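Local structure of hypothetical protein TT1465 (Thermus thermophilus, 1WEK) at residues 57-60 against 61-65; 192-195 against 196-199; 200-203 against 204-207. The protein is of unknown function but belongs to the SLOG clan, built as a Rossmann-like alpha/beta fold with a parallel sheet flanked by helices. All coordinates share one frame; numbering follows the deposited sequence.

Contact 1: residues 57-60 against 61-65; sequences AGYR and LGRAL
Leu61 reaches back one turn to Ala57 in the middle of helix 53-68, the crossover helix of a right-handed beta-alpha-beta unit whose strands are 39-43 and 71-74 of a Rossmann-like parallel sheet. The segments 57-60 and 61-65 are consecutive turns of this helix, a worked example of how i to i+4 spacing brings side chains together. The amide N of Leu61 bonds to Ala57 O at 2.9 Å, and its CB rests over the carbonyl oxygens of Ala57 and Gly58, while the end of the side chain leaves the turn for Val207 of helix 203-211. Gly62 repeats the pattern through its N and Gly58 O, two glycines meeting by backbone alone. At Arg63 the side chains take over. Its N bonds to Tyr59 O at 3.0 Å, and its CB sits 3.5 Å from Tyr59 O. CG lies anti to the backbone N (chi1 169°), and bends at the next two torsions fold the long chain back along the helix to Tyr59. There the guanidinium presents a face to the rim of the phenol ring, with CE1 of Tyr59 lying 3.5 Å above the guanidinium plane of Arg63. The planes stand 85° apart and Arg63 CZ lies near the ring plane, so the arginine meets the ring at its edge, not its pi face. The phenol is anchored at its far end, where Tyr59 OH is hydrogen-bonded to Glu90 OE1 of helix 79-90. Arg63 NH1 also comes obliquely near the aliphatic CG of Arg60, whose own guanidinium is turned 76° from it. Ala64 completes the turn: its N bonds to Arg60 O at 2.8 Å, and its CB lies 3.3 Å from Arg60 O.

Contact 2: residues 192-195 against 196-199; sequences EDLQ and LFRL
Leu194 and Phe197 lie side by side and point the same way, one from the middle of a short 3-10 turn and the other from the chain as it straightens. Their side chains touch at one place, Leu194 CD2 against Phe197 CE2 at 4.1 Å. The backbone also takes part: Leu194 O sits over the centre of the phenyl ring, 3.6 Å above the ring plane of Phe197. All six ring carbons are nearly equally far from that oxygen. What brings the ring beneath it is chi1 of 61°, which wedges CG between the backbone N and the carbonyl carbon of Phe197 and swings the ring back toward the turn.

The turn 193-195 is the lead-in to strand 198-200, the outermost strand, within this chain, of the parallel Rossmann-like sheet, which pairs with strand 165-168. Phe197 packs on Val165 and Leu167 of that neighbouring strand, on Val177 of helix 170-185 and on Leu152 of helix 142-156, so the ring is buried between the sheet and these helices.

Asp193 and Leu196 form a second parallel-pointing pair. The methyl CD2 of Leu196 is modelled 3.1 Å from Asp193 O, a short approach that is doubtful because chi2 of Leu196 is nearly eclipsed; it lies 4.1 Å from Asp193 CB. A weak hydrogen bond, Leu196 N to Asp193 O at 3.4 Å, ties the same two residues by their backbones. The carboxylate of Asp193 turns to Gly190 N and Gln156 NE2, both bonded to OD2. Phe142 of the second subunit packs against Asp193, Leu194 and Leu196.

Contact 3: residues 200-203 against 204-207; sequences TDEP and EEVV
Thr200 and Glu205 make a side-chain contact across the start of a helix, where strand 198-200 runs out of the sheet and helix 203-211 begins. The hydroxyl donates to the carboxylate, Thr200 OG1 to Glu205 OE1 at 2.6 Å, arriving at the anti lone pair, away from the other oxygen. OG1 also accepts from Glu202 N at 3.2 Å with an N-H...O angle of 166°. This second bond closes an ST turn, so one hydroxyl, gripped from two sides, ties the bend to the first turn of the helix. OG1 stands anti to the Thr200 backbone N (chi1 -173°), while the methyl CG2 meets Val206 CG2 at 3.7 Å.

This is the strand-to-helix connection that carries the chain off the strand outermost, within this chain, in the Rossmann-like sheet, with Glu202 at the N-cap position. Its carbonyl holds the opening turn loosely, through weak bonds from Glu205 N and Val206 N. Val207 N to Pro203 O, at 3.0 Å, is the first firm one.

Three acidic side chains gather at this helix start. The bent chain of Glu204 folds back beside CB of Glu202, modelled improbably close. The carboxylate planes of Glu202 and Glu204 are only 15° apart, and OE2 of Glu202 is 4.0 Å from OE2 of Glu204. The helix N-terminus may ease this crowding of like charges, and Glu205 OE2 has a long, weak ion pair with Arg198.

Along the chain the three contacts come in order, contact 1 in helix 53-68 and contacts 2 and 3 near the C-terminus, where 192-199 runs directly into 200-207. Contact 2 feeds strand 198-200, outermost within this chain, and contact 3 leaves it for helix 203-211, their centres about 15 Å apart. Contacts 1 and 3, with centres about 10 Å apart, meet where the two helices pack: Val207 CG2 lies 3.6 Å from Ala64 CB, and Arg60 rests on Pro203. Contacts 1 and 2 do not touch, their centres about 23 Å apart. The final strand and helix thus bring the chain's end back against an early crossover helix, while contact 2 faces a second subunit.

Contact 1: residues 57-60 against 61-65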
loop_
_atom_site.group_PDB
_atom_site.type_symbol
_atom_site.label_atom_id
_atom_site.label_comp_id
_atom_site.label_asym_id
_atom_site.label_seq_id
_atom_site.Cartn_x
_atom_site.Cartn_y
_atom_site.Cartn_z
ATOM N N ALA A 57 -20.201 -26.053 -30.977
ATOM C CA ALA A 57 -19.503 -26.922 -30.037
ATOM C C ALA A 57 -19.341 -26.189 -28.710
ATOM O O ALA A 57 -19.525 -26.770 -27.639
ATOM C CB ALA A 57 -18.143 -27.309 -30.597
ATOM N N GLY A 58 -19.003 -24.907 -28.795
ATOM C CA GLY A 58 -18.817 -24.105 -27.600
ATOM C C GLY A 58 -20.122 -24.000 -26.831
ATOM O O GLY A 58 -20.133 -24.070 -25.587
ATOM N N TYR A 59 -21.230 -23.842 -27.560
ATOM C CA TYR A 59 -22.512 -23.746 -26.887
ATOM C C TYR A 59 -22.780 -25.041 -26.121
ATOM O O TYR A 59 -23.159 -24.989 -24.963
ATOM C CB TYR A 59 -23.653 -23.455 -27.867
ATOM C CG TYR A 59 -24.974 -23.307 -27.150
ATOM C CD1 TYR A 59 -25.724 -24.428 -26.792
ATOM C CD2 TYR A 59 -25.428 -22.054 -26.737
ATOM C CE1 TYR A 59 -26.881 -24.309 -26.038
ATOM C CE2 TYR A 59 -26.588 -21.925 -25.978
ATOM C CZ TYR A 59 -27.304 -23.060 -25.627
ATOM O OH TYR A 59 -28.404 -22.950 -24.812
ATOM N N ARG A 60 -22.549 -26.188 -26.760
ATOM C CA ARG A 60 -22.769 -27.490 -26.125
ATOM C C ARG A 60 -21.906 -27.688 -24.879
ATOM O O ARG A 60 -22.391 -28.187 -23.861
ATOM C CB ARG A 60 -22.505 -28.641 -27.120
ATOM C CG ARG A 60 -23.425 -28.693 -28.348
ATOM C CD ARG A 60 -23.567 -30.133 -28.854
ATOM N NE ARG A 60 -22.310 -30.678 -29.359
ATOM C CZ ARG A 60 -21.930 -31.951 -29.264
ATOM N NH1 ARG A 60 -22.703 -32.851 -28.670
ATOM N NH2 ARG A 60 -20.765 -32.327 -29.782
ATOM N N LEU A 61 -20.627 -27.317 -24.965
ATOM C CA LEU A 61 -19.693 -27.437 -23.841
ATOM C C LEU A 61 -20.200 -26.584 -22.687
ATOM O O LEU A 61 -20.264 -27.035 -21.551
ATOM C CB LEU A 61 -18.311 -26.911 -24.232
ATOM C CG LEU A 61 -17.009 -27.531 -23.725
ATOM C CD1 LEU A 61 -16.004 -26.415 -23.534
ATOM C CD2 LEU A 61 -17.206 -28.300 -22.447
ATOM N N GLY A 62 -20.532 -25.331 -22.994
ATOM C CA GLY A 62 -21.023 -24.424 -21.973
ATOM C C GLY A 62 -22.239 -24.991 -21.271
ATOM O O GLY A 62 -22.314 -24.982 -20.047
ATOM N N ARG A 63 -23.196 -25.483 -22.050
ATOM C CA ARG A 63 -24.400 -26.079 -21.493
ATOM C C ARG A 63 -24.102 -27.354 -20.671
ATOM O O ARG A 63 -24.683 -27.567 -19.598
ATOM C CB ARG A 63 -25.373 -26.412 -22.626
ATOM C CG ARG A 63 -26.535 -27.276 -22.197
ATOM C CD ARG A 63 -26.872 -28.276 -23.285
ATOM N NE ARG A 63 -27.792 -27.734 -24.275
ATOM C CZ ARG A 63 -27.788 -28.064 -25.562
ATOM N NH1 ARG A 63 -26.895 -28.928 -26.038
ATOM N NH2 ARG A 63 -28.708 -27.555 -26.368
ATOM N N ALA A 64 -23.209 -28.205 -21.173
ATOM C CA ALA A 64 -22.878 -29.442 -20.463
ATOM C C ALA A 64 -22.224 -29.178 -19.105
ATOM O O ALA A 64 -22.607 -29.774 -18.093
ATOM C CB ALA A 64 -21.982 -30.291 -21.303
ATOM N N LEU A 65 -21.250 -28.278 -19.074
ATOM C CA LEU A 65 -20.569 -27.975 -17.816
ATOM C C LEU A 65 -21.527 -27.455 -16.736
ATOM O O LEU A 65 -21.443 -27.856 -15.581
ATOM C CB LEU A 65 -19.460 -26.975 -18.068
ATOM C CG LEU A 65 -18.313 -27.522 -18.916
ATOM C CD1 LEU A 65 -17.522 -26.362 -19.514
ATOM C CD2 LEU A 65 -17.431 -28.417 -18.048
#

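Contact 2: residues 192-195 against 196-199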
loop_
_atom_site.group_PDB
_atom_site.type_symbol
_atom_site.label_atom_id
_atom_site.label_comp_id
_atom_site.label_asym_id
_atom_site.label_seq_id
_atom_site.Cartn_x
_atom_site.Cartn_y
_atom_site.Cartn_z
ATOM N N GLU A 192 7.616 -36.573 -21.808
ATOM C CA GLU A 192 6.195 -36.693 -21.482
ATOM C C GLU A 192 5.428 -35.377 -21.544
ATOM O O GLU A 192 4.241 -35.348 -21.218
ATOM C CB GLU A 192 6.014 -37.248 -20.061
ATOM C CG GLU A 192 7.048 -38.266 -19.610
ATOM C CD GLU A 192 6.898 -39.587 -20.309
ATOM O OE1 GLU A 192 5.808 -40.187 -20.193
ATOM O OE2 GLU A 192 7.865 -40.026 -20.971
ATOM N N ASP A 193 6.075 -34.291 -21.955
ATOM C CA ASP A 193 5.372 -33.004 -21.970
ATOM C C ASP A 193 4.138 -32.887 -22.843
ATOM O O ASP A 193 3.296 -32.019 -22.600
ATOM C CB ASP A 193 6.322 -31.867 -22.299
ATOM C CG ASP A 193 7.347 -31.640 -21.211
ATOM O OD1 ASP A 193 7.099 -32.047 -20.055
ATOM O OD2 ASP A 193 8.397 -31.041 -21.509
ATOM N N LEU A 194 4.008 -33.736 -23.854
ATOM C CA LEU A 194 2.820 -33.654 -24.680
ATOM C C LEU A 194 1.615 -34.286 -24.000
ATOM O O LEU A 194 0.496 -34.177 -24.491
ATOM C CB LEU A 194 3.046 -34.294 -26.042
ATOM C CG LEU A 194 4.016 -33.566 -26.981
ATOM C CD1 LEU A 194 3.523 -33.750 -28.413
ATOM C CD2 LEU A 194 4.092 -32.082 -26.650
ATOM N N GLN A 195 1.835 -34.939 -22.866
ATOM C CA GLN A 195 0.740 -35.554 -22.135
ATOM C C GLN A 195 0.064 -34.557 -21.177
ATOM O O GLN A 195 -0.903 -34.905 -20.492
ATOM C CB GLN A 195 1.238 -36.781 -21.356
ATOM C CG GLN A 195 1.188 -38.100 -22.123
ATOM C CD GLN A 195 2.103 -38.116 -23.329
ATOM O OE1 GLN A 195 1.650 -38.071 -24.478
ATOM N NE2 GLN A 195 3.404 -38.176 -23.075
ATOM N N LEU A 196 0.576 -33.325 -21.126
ATOM C CA LEU A 196 -0.005 -32.290 -20.273
ATOM C C LEU A 196 -1.395 -31.924 -20.798
ATOM O O LEU A 196 -2.229 -31.395 -20.066
ATOM C CB LEU A 196 0.876 -31.031 -20.270
ATOM C CG LEU A 196 1.962 -30.745 -19.215
ATOM C CD1 LEU A 196 2.096 -31.880 -18.198
ATOM C CD2 LEU A 196 3.278 -30.482 -19.932
ATOM N N PHE A 197 -1.650 -32.208 -22.070
ATOM C CA PHE A 197 -2.952 -31.903 -22.648
ATOM C C PHE A 197 -3.538 -33.102 -23.384
ATOM O O PHE A 197 -2.815 -34.028 -23.757
ATOM C CB PHE A 197 -2.838 -30.718 -23.610
ATOM C CG PHE A 197 -1.913 -30.962 -24.771
ATOM C CD1 PHE A 197 -2.349 -31.671 -25.890
ATOM C CD2 PHE A 197 -0.598 -30.500 -24.739
ATOM C CE1 PHE A 197 -1.497 -31.912 -26.954
ATOM C CE2 PHE A 197 0.273 -30.738 -25.804
ATOM C CZ PHE A 197 -0.175 -31.444 -26.911
ATOM N N ARG A 198 -4.853 -33.071 -23.585
ATOM C CA ARG A 198 -5.558 -34.137 -24.277
ATOM C C ARG A 198 -6.306 -33.542 -25.454
ATOM O O ARG A 198 -6.991 -32.531 -25.319
ATOM C CB ARG A 198 -6.546 -34.827 -23.330
ATOM C CG ARG A 198 -5.877 -35.663 -22.247
ATOM C CD ARG A 198 -6.875 -36.257 -21.253
ATOM N NE ARG A 198 -7.913 -37.075 -21.885
ATOM C CZ ARG A 198 -8.873 -37.707 -21.209
ATOM N NH1 ARG A 198 -8.916 -37.617 -19.883
ATOM N NH2 ARG A 198 -9.805 -38.409 -21.853
ATOM N N LEU A 199 -6.178 -34.177 -26.613
ATOM C CA LEU A 199 -6.838 -33.699 -27.813
ATOM C C LEU A 199 -8.108 -34.519 -28.020
ATOM O O LEU A 199 -8.067 -35.741 -28.000
ATOM C CB LEU A 199 -5.875 -33.849 -28.996
ATOM C CG LEU A 199 -6.019 -32.924 -30.204
ATOM C CD1 LEU A 199 -6.569 -31.590 -29.797
ATOM C CD2 LEU A 199 -4.662 -32.755 -30.846
#

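Contact 3: residues 200-203 against 204-207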
loop_
_atom_site.group_PDB
_atom_site.type_symbol
_atom_site.label_atom_id
_atom_site.label_comp_id
_atom_site.label_asym_id
_atom_site.label_seq_id
_atom_site.Cartn_x
_atom_site.Cartn_y
_atom_site.Cartn_z
ATOM N N THR A 200 -9.245 -33.860 -28.198
ATOM C CA THR A 200 -10.489 -34.607 -28.381
ATOM C C THR A 200 -11.527 -33.883 -29.218
ATOM O O THR A 200 -11.507 -32.656 -29.330
ATOM C CB THR A 200 -11.134 -34.964 -27.024
ATOM O OG1 THR A 200 -12.253 -35.830 -27.244
ATOM C CG2 THR A 200 -11.638 -33.707 -26.312
ATOM N N ASP A 201 -12.437 -34.658 -29.809
ATOM C CA ASP A 201 -13.518 -34.112 -30.632
ATOM C C ASP A 201 -14.850 -34.108 -29.879
ATOM O O ASP A 201 -15.821 -33.487 -30.328
ATOM C CB ASP A 201 -13.705 -34.937 -31.912
ATOM C CG ASP A 201 -12.692 -34.596 -32.994
ATOM O OD1 ASP A 201 -12.178 -33.467 -33.007
ATOM O OD2 ASP A 201 -12.426 -35.453 -33.850
ATOM N N GLU A 202 -14.890 -34.787 -28.735
ATOM C CA GLU A 202 -16.125 -34.916 -27.965
ATOM C C GLU A 202 -16.243 -34.077 -26.693
ATOM O O GLU A 202 -15.485 -34.251 -25.744
ATOM C CB GLU A 202 -16.317 -36.391 -27.621
ATOM C CG GLU A 202 -16.080 -37.309 -28.816
ATOM C CD GLU A 202 -15.658 -38.710 -28.405
ATOM O OE1 GLU A 202 -15.486 -39.571 -29.300
ATOM O OE2 GLU A 202 -15.491 -38.947 -27.189
ATOM N N PRO A 203 -17.206 -33.150 -26.662
ATOM C CA PRO A 203 -17.369 -32.324 -25.467
ATOM C C PRO A 203 -17.678 -33.200 -24.257
ATOM O O PRO A 203 -17.288 -32.879 -23.136
ATOM C CB PRO A 203 -18.542 -31.417 -25.835
ATOM C CG PRO A 203 -18.387 -31.264 -27.323
ATOM C CD PRO A 203 -18.071 -32.673 -27.757
ATOM N N GLU A 204 -18.380 -34.309 -24.501
ATOM C CA GLU A 204 -18.772 -35.231 -23.440
ATOM C C GLU A 204 -17.567 -35.816 -22.734
ATOM O O GLU A 204 -17.602 -36.061 -21.526
ATOM C CB GLU A 204 -19.618 -36.380 -23.998
ATOM C CG GLU A 204 -18.891 -37.250 -25.021
ATOM C CD GLU A 204 -19.255 -36.914 -26.454
ATOM O OE1 GLU A 204 -19.397 -35.709 -26.788
ATOM O OE2 GLU A 204 -19.388 -37.866 -27.254
ATOM N N GLU A 205 -16.497 -36.043 -23.487
ATOM C CA GLU A 205 -15.290 -36.610 -22.910
ATOM C C GLU A 205 -14.644 -35.605 -21.978
ATOM O O GLU A 205 -14.091 -35.973 -20.936
ATOM C CB GLU A 205 -14.318 -37.028 -24.018
ATOM C CG GLU A 205 -13.020 -37.626 -23.511
ATOM C CD GLU A 205 -12.315 -38.451 -24.567
ATOM O OE1 GLU A 205 -12.013 -37.905 -25.651
ATOM O OE2 GLU A 205 -12.070 -39.654 -24.312
ATOM N N VAL A 206 -14.721 -34.331 -22.347
ATOM C CA VAL A 206 -14.160 -33.273 -21.513
ATOM C C VAL A 206 -14.938 -33.154 -20.212
ATOM O O VAL A 206 -14.351 -33.152 -19.126
ATOM C CB VAL A 206 -14.189 -31.894 -22.230
ATOM C CG1 VAL A 206 -13.658 -30.805 -21.295
ATOM C CG2 VAL A 206 -13.330 -31.946 -23.492
ATOM N N VAL A 207 -16.262 -33.062 -20.311
ATOM C CA VAL A 207 -17.075 -32.934 -19.115
ATOM C C VAL A 207 -16.914 -34.146 -18.203
ATOM O O VAL A 207 -16.830 -34.000 -16.986
ATOM C CB VAL A 207 -18.554 -32.762 -19.466
ATOM C CG1 VAL A 207 -19.363 -32.633 -18.192
ATOM C CG2 VAL A 207 -18.733 -31.528 -20.349
#